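PDB 6HOX: binding domain (Hc) of Paraclostridial Mosquitocidal Protein 1 from Paraclostridium bifermentans, which is the receptor-binding part of a clostridial neurotoxin that targets Anopheles mosquitoes, serving in nerve-cell targeting ahead of delivery of the light chain into the cytosol. Local coordinates for residues V55-D59 with R250-P256; I91-V97 with I219-N225. All coordinates share one frame; numbering follows the deposited sequence.

In the fold
From the N terminus, strand 53-56 leads to the chain at 57-59, one half of contact 1. Further on, strand 89-96 pairs with strand 218-227 to form contact 2, a loop of 121 intervening residues closed inside the jelly-roll-like N-terminal subdomain. The chain then passes helix 233-241 and reaches 250-256, which closes contact 1. Contact 2 therefore falls wholly within the span of contact 1. Their centres lie about 13 Å apart, and they touch: Arg58 lies against Trp94, while Arg96 makes a cation-pi contact with Trp253 and a long, weak ion pair with Glu255. Contact 2 joins two strands of the N-terminal subdomain's sheet; contact 1 ties its edge to the start of the beta-trefoil.

Contact 1. Residues V55-D59 with R250-P256; sequences VDGRD and RDFWGEP
At the junction between the two subdomains of the binding domain, the chain at 57-59, near the end of strand 53-56, meets the segment 250-256, with Arg58 packed against Arg250, Gly254 and Pro256 and Gly57 against Glu255. The one direct hydrogen bond across the contact runs from Arg250 NH1 to Arg58 O (3.0 Å), and it lies both in the carbonyl plane and close to the plane of the guanidinium. The same NH1 also donates to Gly254 O at 2.9 Å, so one nitrogen clasps a carbonyl from each segment. A bend at chi2 (-86°) turns the end of Arg250 toward Arg58. Pro256 CD packs on Arg58 O from 3.4 Å. The two guanidinium planes are only 16° apart, Arg58 NH2 standing over one face of Arg250, 3.8 Å from its NH2; water 2 accepts from Arg58 NE and donates to Gly254 O. Here the lectin-like N-terminal subdomain gives way to the beta-trefoil of the clostridial neurotoxin binding region, and a type I turn from Asp251 to Gly254 shapes the incoming chain. Asp251 OD1 receives Glu255 N (3.0 Å) from above the carboxylate plane, and weak bonds from Trp253 N and Gly254 N. Glu255 lays its carboxylate beside the Gly57 peptide, with OE2 3.2 Å from Gly57 C. Water 1 donates to both Glu255 OE2 (2.6 Å) and Asp56 O, and Trp166 NE1 also bonds to OE2. Arg58 in turn makes a cation-pi contact with Trp94, and Asp56 is salt-bridged to Lys61.

Contact 2. Residues I91-V97 with I219-N225; sequences ISFWIRV and IRLDQFN
Arg96 and Arg220 lie side by side and point the same way, their guanidinium groups stacked flat with centres 3.9 Å apart and planes at 8°. The bend at chi3 (-74°) in Arg220 lays its guanidinium on one face of the Arg96 group, NH2 near CD and NE. NH1 of Arg96 is 3.2 Å from NH1 of Arg220, but one carboxylate, Asp441, is salt-bridged to Arg220 NH2; Arg96 NE donates to Asn164 O, and the ion pairs of Arg96 with Asp441 and Glu255 are long and weak. On the same face Trp94 CB meets Asp222 O at 3.4 Å, and the Trp94 ring pairs edge-to-face with Tyr243 and His168.

The opposite face is apolar. Phe93 and Phe224 also run side by side, planes at 23° but slid apart so that the rings barely overlap; Phe93 CB meets Phe224 CD2 at 3.7 Å. The Ile95 and Ile219 side chains lie aslant, CG1 of Ile95 meeting CG2 of Ile219 at 3.7 Å. Strand 122-128 packs on this side.

Backbone bonds join Ser92 with Asn225, Trp94 with Asp222 and Arg96 with Arg220. Between the first two pairs the register slips by one, a beta bulge at Gln223 and Phe224 across from Phe93. These antiparallel strands, largely polar, with Trp94 among the polar groups, on one face and apolar on the other, belong to the concanavalin-like jelly-roll sandwich of the N-terminal receptor-binding subdomain.

Contact 1. Residues V55-D59 with R250-P256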
loop_
_atom_site.group_PDB
_atom_site.type_symbol
_atom_site.label_atom_id
_atom_site.label_comp_id
_atom_site.label_asym_id
_atom_site.label_seq_id
_atom_site.Cartn_x
_atom_site.Cartn_y
_atom_site.Cartn_z
ATOM N N VAL A 55 3.260 5.040 -15.234
ATOM C CA VAL A 55 1.886 5.162 -14.792
ATOM C C VAL A 55 1.885 5.976 -13.504
ATOM O O VAL A 55 2.953 6.297 -12.964
ATOM C CB VAL A 55 1.225 3.781 -14.606
ATOM C CG1 VAL A 55 1.187 3.003 -15.919
ATOM C CG2 VAL A 55 1.894 2.958 -13.512
ATOM N N ASP A 56 0.682 6.305 -13.030
ATOM C CA ASP A 56 0.504 6.986 -11.780
ATOM C C ASP A 56 0.963 6.055 -10.657
ATOM O O ASP A 56 0.695 4.849 -10.715
ATOM C CB ASP A 56 -0.947 7.445 -11.640
ATOM C CG ASP A 56 -1.269 8.518 -12.666
ATOM O OD1 ASP A 56 -0.594 9.579 -12.652
ATOM O OD2 ASP A 56 -2.148 8.277 -13.483
ATOM N N GLY A 57 1.630 6.636 -9.648
ATOM C CA GLY A 57 2.258 5.881 -8.568
ATOM C C GLY A 57 1.957 6.446 -7.195
ATOM O O GLY A 57 1.004 7.164 -7.002
ATOM N N ARG A 58 2.778 6.070 -6.217
ATOM C CA ARG A 58 2.527 6.422 -4.806
ATOM C C ARG A 58 3.117 7.800 -4.507
ATOM O O ARG A 58 2.845 8.386 -3.446
ATOM C CB ARG A 58 3.138 5.376 -3.861
ATOM C CG ARG A 58 4.644 5.181 -4.039
ATOM C CD ARG A 58 5.297 4.429 -2.881
ATOM N NE ARG A 58 5.014 4.994 -1.565
ATOM C CZ ARG A 58 5.624 6.059 -1.059
ATOM N NH1 ARG A 58 6.603 6.651 -1.731
ATOM N NH2 ARG A 58 5.234 6.536 0.105
ATOM N N ASP A 59 3.954 8.286 -5.425
ATOM C CA ASP A 59 4.596 9.585 -5.294
ATOM C C ASP A 59 4.924 10.102 -6.698
ATOM O O ASP A 59 6.043 9.935 -7.216
ATOM C CB ASP A 59 5.842 9.473 -4.414
ATOM C CG ASP A 59 6.547 10.800 -4.223
ATOM O OD1 ASP A 59 6.046 11.816 -4.758
ATOM O OD2 ASP A 59 7.582 10.807 -3.552
ATOM N N ARG A 250 -3.380 9.280 2.845
ATOM C CA ARG A 250 -3.211 8.195 1.914
ATOM C C ARG A 250 -4.537 7.479 1.680
ATOM O O ARG A 250 -5.410 7.431 2.556
ATOM C CB ARG A 250 -2.195 7.194 2.481
ATOM C CG ARG A 250 -0.814 7.784 2.689
ATOM C CD ARG A 250 -0.004 7.699 1.426
ATOM N NE ARG A 250 1.257 8.400 1.581
ATOM C CZ ARG A 250 2.050 8.702 0.575
ATOM N NH1 ARG A 250 1.834 8.157 -0.607
ATOM N NH2 ARG A 250 3.043 9.554 0.751
ATOM N N ASP A 251 -4.661 6.912 0.482
ATOM C CA ASP A 251 -5.715 5.975 0.194
ATOM C C ASP A 251 -5.277 4.562 0.601
ATOM O O ASP A 251 -4.161 4.334 1.052
ATOM C CB ASP A 251 -6.188 6.073 -1.260
ATOM C CG ASP A 251 -5.223 5.581 -2.323
ATOM O OD1 ASP A 251 -4.311 4.786 -1.989
ATOM O OD2 ASP A 251 -5.408 5.990 -3.491
ATOM N N PHE A 252 -6.224 3.633 0.472
ATOM C CA PHE A 252 -6.123 2.255 0.875
ATOM C C PHE A 252 -4.900 1.567 0.241
ATOM O O PHE A 252 -4.306 0.657 0.869
ATOM C CB PHE A 252 -7.417 1.552 0.461
ATOM C CG PHE A 252 -7.481 0.098 0.843
ATOM C CD1 PHE A 252 -7.900 -0.275 2.115
ATOM C CD2 PHE A 252 -7.092 -0.880 -0.049
ATOM C CE1 PHE A 252 -7.954 -1.609 2.474
ATOM C CE2 PHE A 252 -7.140 -2.216 0.312
ATOM C CZ PHE A 252 -7.585 -2.578 1.563
ATOM N N TRP A 253 -4.555 1.977 -0.992
ATOM C CA TRP A 253 -3.475 1.393 -1.755
ATOM C C TRP A 253 -2.110 1.956 -1.336
ATOM O O TRP A 253 -1.081 1.374 -1.724
ATOM C CB TRP A 253 -3.680 1.615 -3.253
ATOM C CG TRP A 253 -5.011 1.210 -3.810
ATOM C CD1 TRP A 253 -5.856 2.018 -4.516
ATOM C CD2 TRP A 253 -5.634 -0.088 -3.761
ATOM N NE1 TRP A 253 -6.954 1.314 -4.921
ATOM C CE2 TRP A 253 -6.849 0.018 -4.479
ATOM C CE3 TRP A 253 -5.276 -1.329 -3.222
ATOM C CZ2 TRP A 253 -7.731 -1.056 -4.625
ATOM C CZ3 TRP A 253 -6.154 -2.391 -3.356
ATOM C CH2 TRP A 253 -7.358 -2.255 -4.056
ATOM N N GLY A 254 -2.096 3.103 -0.633
ATOM C CA GLY A 254 -0.858 3.785 -0.230
ATOM C C GLY A 254 -0.473 4.968 -1.119
ATOM O O GLY A 254 0.653 5.498 -0.986
ATOM N N GLU A 255 -1.403 5.389 -1.990
ATOM C CA GLU A 255 -1.244 6.546 -2.875
ATOM C C GLU A 255 -1.868 7.778 -2.229
ATOM O O GLU A 255 -2.639 7.672 -1.283
ATOM C CB GLU A 255 -1.812 6.217 -4.254
ATOM C CG GLU A 255 -1.172 4.957 -4.816
ATOM C CD GLU A 255 -1.219 4.829 -6.325
ATOM O OE1 GLU A 255 -2.152 5.372 -6.940
ATOM O OE2 GLU A 255 -0.327 4.167 -6.872
ATOM N N PRO A 256 -1.457 8.997 -2.630
ATOM C CA PRO A 256 -1.965 10.209 -1.989
ATOM C C PRO A 256 -3.499 10.288 -2.056
ATOM O O PRO A 256 -4.090 9.982 -3.084
ATOM C CB PRO A 256 -1.283 11.333 -2.771
ATOM C CG PRO A 256 -0.016 10.688 -3.298
ATOM C CD PRO A 256 -0.437 9.278 -3.656
HETATM O O HOH W 1 0.132 2.704 -8.937
HETATM O O HOH W 2 2.860 4.539 0.149
#

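Contact 2. Residues I91-V97 with I219-N225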
loop_
_atom_site.group_PDB
_atom_site.type_symbol
_atom_site.label_atom_id
_atom_site.label_comp_id
_atom_site.label_asym_id
_atom_site.label_seq_id
_atom_site.Cartn_x
_atom_site.Cartn_y
_atom_site.Cartn_z
ATOM N N ILE A 91 19.532 -3.548 -0.915
ATOM C CA ILE A 91 18.565 -3.332 -1.946
ATOM C C ILE A 91 17.259 -2.903 -1.259
ATOM O O ILE A 91 16.801 -3.582 -0.342
ATOM C CB ILE A 91 18.392 -4.603 -2.805
ATOM C CG1 ILE A 91 19.639 -4.884 -3.651
ATOM C CG2 ILE A 91 17.143 -4.510 -3.678
ATOM C CD1 ILE A 91 19.603 -6.197 -4.410
ATOM N N SER A 92 16.670 -1.796 -1.721
ATOM C CA SER A 92 15.322 -1.360 -1.297
ATOM C C SER A 92 14.470 -0.994 -2.518
ATOM O O SER A 92 14.987 -0.656 -3.579
ATOM C CB SER A 92 15.371 -0.239 -0.282
ATOM O OG SER A 92 15.816 0.995 -0.829
ATOM N N PHE A 93 13.150 -1.120 -2.370
ATOM C CA PHE A 93 12.226 -0.765 -3.440
ATOM C C PHE A 93 10.782 -0.762 -2.935
ATOM O O PHE A 93 10.379 -1.528 -1.995
ATOM C CB PHE A 93 12.354 -1.728 -4.630
ATOM C CG PHE A 93 12.149 -3.192 -4.320
ATOM C CD1 PHE A 93 13.201 -3.978 -3.876
ATOM C CD2 PHE A 93 10.920 -3.793 -4.512
ATOM C CE1 PHE A 93 13.021 -5.319 -3.586
ATOM C CE2 PHE A 93 10.749 -5.143 -4.260
ATOM C CZ PHE A 93 11.794 -5.901 -3.780
ATOM N N TRP A 94 9.994 0.099 -3.589
ATOM C CA TRP A 94 8.551 0.074 -3.493
ATOM C C TRP A 94 8.029 -0.855 -4.581
ATOM O O TRP A 94 8.466 -0.748 -5.735
ATOM C CB TRP A 94 7.979 1.479 -3.656
ATOM C CG TRP A 94 8.093 2.321 -2.427
ATOM C CD1 TRP A 94 8.993 3.318 -2.183
ATOM C CD2 TRP A 94 7.254 2.242 -1.262
ATOM N NE1 TRP A 94 8.760 3.877 -0.956
ATOM C CE2 TRP A 94 7.694 3.245 -0.371
ATOM C CE3 TRP A 94 6.160 1.443 -0.898
ATOM C CZ2 TRP A 94 7.097 3.436 0.874
ATOM C CZ3 TRP A 94 5.555 1.655 0.323
ATOM C CH2 TRP A 94 6.019 2.640 1.192
ATOM N N ILE A 95 7.097 -1.732 -4.204
ATOM C CA ILE A 95 6.472 -2.656 -5.114
ATOM C C ILE A 95 4.960 -2.656 -4.881
ATOM O O ILE A 95 4.479 -2.567 -3.743
ATOM C CB ILE A 95 7.075 -4.068 -4.981
ATOM C CG1 ILE A 95 6.796 -4.891 -6.243
ATOM C CG2 ILE A 95 6.604 -4.773 -3.721
ATOM C CD1 ILE A 95 7.455 -6.263 -6.240
ATOM N N ARG A 96 4.217 -2.743 -5.982
ATOM C CA ARG A 96 2.798 -2.967 -5.942
ATOM C C ARG A 96 2.491 -4.140 -6.871
ATOM O O ARG A 96 2.633 -4.018 -8.091
ATOM C CB ARG A 96 2.038 -1.701 -6.344
ATOM C CG ARG A 96 0.546 -1.744 -6.043
ATOM C CD ARG A 96 -0.145 -0.471 -6.472
ATOM N NE ARG A 96 -1.593 -0.512 -6.300
ATOM C CZ ARG A 96 -2.424 0.442 -6.714
ATOM N NH1 ARG A 96 -1.977 1.429 -7.470
ATOM N NH2 ARG A 96 -3.705 0.399 -6.396
ATOM N N VAL A 97 2.133 -5.267 -6.260
ATOM C CA VAL A 97 1.797 -6.499 -6.920
ATOM C C VAL A 97 0.293 -6.702 -6.882
ATOM O O VAL A 97 -0.298 -6.607 -5.806
ATOM C CB VAL A 97 2.495 -7.681 -6.235
ATOM C CG1 VAL A 97 2.151 -9.004 -6.902
ATOM C CG2 VAL A 97 4.002 -7.463 -6.148
ATOM N N ILE A 219 3.536 -5.528 -12.736
ATOM C CA ILE A 219 4.059 -5.061 -11.469
ATOM C C ILE A 219 4.362 -3.575 -11.598
ATOM O O ILE A 219 4.804 -3.129 -12.641
ATOM C CB ILE A 219 5.321 -5.857 -11.084
ATOM C CG1 ILE A 219 5.052 -7.362 -11.019
ATOM C CG2 ILE A 219 5.925 -5.328 -9.798
ATOM C CD1 ILE A 219 4.176 -7.783 -9.880
ATOM N N ARG A 220 4.136 -2.830 -10.520
ATOM C CA ARG A 220 4.578 -1.453 -10.440
ATOM C C ARG A 220 5.721 -1.392 -9.428
ATOM O O ARG A 220 5.646 -1.991 -8.340
ATOM C CB ARG A 220 3.378 -0.544 -10.154
ATOM C CG ARG A 220 2.447 -0.441 -11.352
ATOM C CD ARG A 220 1.047 0.032 -11.033
ATOM N NE ARG A 220 0.255 -0.983 -10.380
ATOM C CZ ARG A 220 -1.040 -0.860 -10.098
ATOM N NH1 ARG A 220 -1.687 0.242 -10.454
ATOM N NH2 ARG A 220 -1.678 -1.843 -9.481
ATOM N N LEU A 221 6.780 -0.674 -9.811
ATOM C CA LEU A 221 8.075 -0.705 -9.119
ATOM C C LEU A 221 8.645 0.718 -9.070
ATOM O O LEU A 221 8.682 1.406 -10.093
ATOM C CB LEU A 221 8.976 -1.672 -9.894
ATOM C CG LEU A 221 10.285 -2.104 -9.234
ATOM C CD1 LEU A 221 10.034 -3.011 -8.028
ATOM C CD2 LEU A 221 11.176 -2.800 -10.257
ATOM N N ASP A 222 9.067 1.165 -7.882
ATOM C CA ASP A 222 9.552 2.518 -7.709
ATOM C C ASP A 222 10.686 2.564 -6.673
ATOM O O ASP A 222 10.703 1.828 -5.700
ATOM C CB ASP A 222 8.404 3.475 -7.365
ATOM C CG ASP A 222 8.774 4.943 -7.573
ATOM O OD1 ASP A 222 9.623 5.207 -8.463
ATOM O OD2 ASP A 222 8.239 5.807 -6.835
ATOM N N GLN A 223 11.627 3.485 -6.892
ATOM C CA GLN A 223 12.748 3.727 -5.986
ATOM C C GLN A 223 13.479 2.399 -5.713
ATOM O O GLN A 223 13.707 2.032 -4.547
ATOM C CB GLN A 223 12.282 4.387 -4.686
ATOM C CG GLN A 223 11.482 5.678 -4.883
ATOM C CD GLN A 223 12.313 6.760 -5.530
ATOM O OE1 GLN A 223 12.008 7.253 -6.613
ATOM N NE2 GLN A 223 13.413 7.102 -4.894
ATOM N N PHE A 224 13.848 1.683 -6.783
ATOM C CA PHE A 224 14.693 0.528 -6.628
ATOM C C PHE A 224 16.125 1.029 -6.449
ATOM O O PHE A 224 16.760 1.534 -7.392
ATOM C CB PHE A 224 14.550 -0.460 -7.780
ATOM C CG PHE A 224 15.313 -1.746 -7.582
ATOM C CD1 PHE A 224 16.688 -1.799 -7.760
ATOM C CD2 PHE A 224 14.645 -2.911 -7.229
ATOM C CE1 PHE A 224 17.378 -2.995 -7.608
ATOM C CE2 PHE A 224 15.333 -4.105 -7.069
ATOM C CZ PHE A 224 16.698 -4.142 -7.252
ATOM N N ASN A 225 16.586 0.940 -5.203
ATOM C CA ASN A 225 17.790 1.547 -4.759
ATOM C C ASN A 225 18.790 0.456 -4.386
ATOM O O ASN A 225 18.398 -0.562 -3.820
ATOM C CB ASN A 225 17.557 2.464 -3.559
ATOM C CG ASN A 225 16.683 3.650 -3.885
ATOM O OD1 ASN A 225 16.330 3.865 -5.045
ATOM N ND2 ASN A 225 16.308 4.394 -2.853
HETATM O O HOH W 3 13.520 2.384 -1.734
HETATM O O HOH W 4 0.711 -3.653 -10.081
#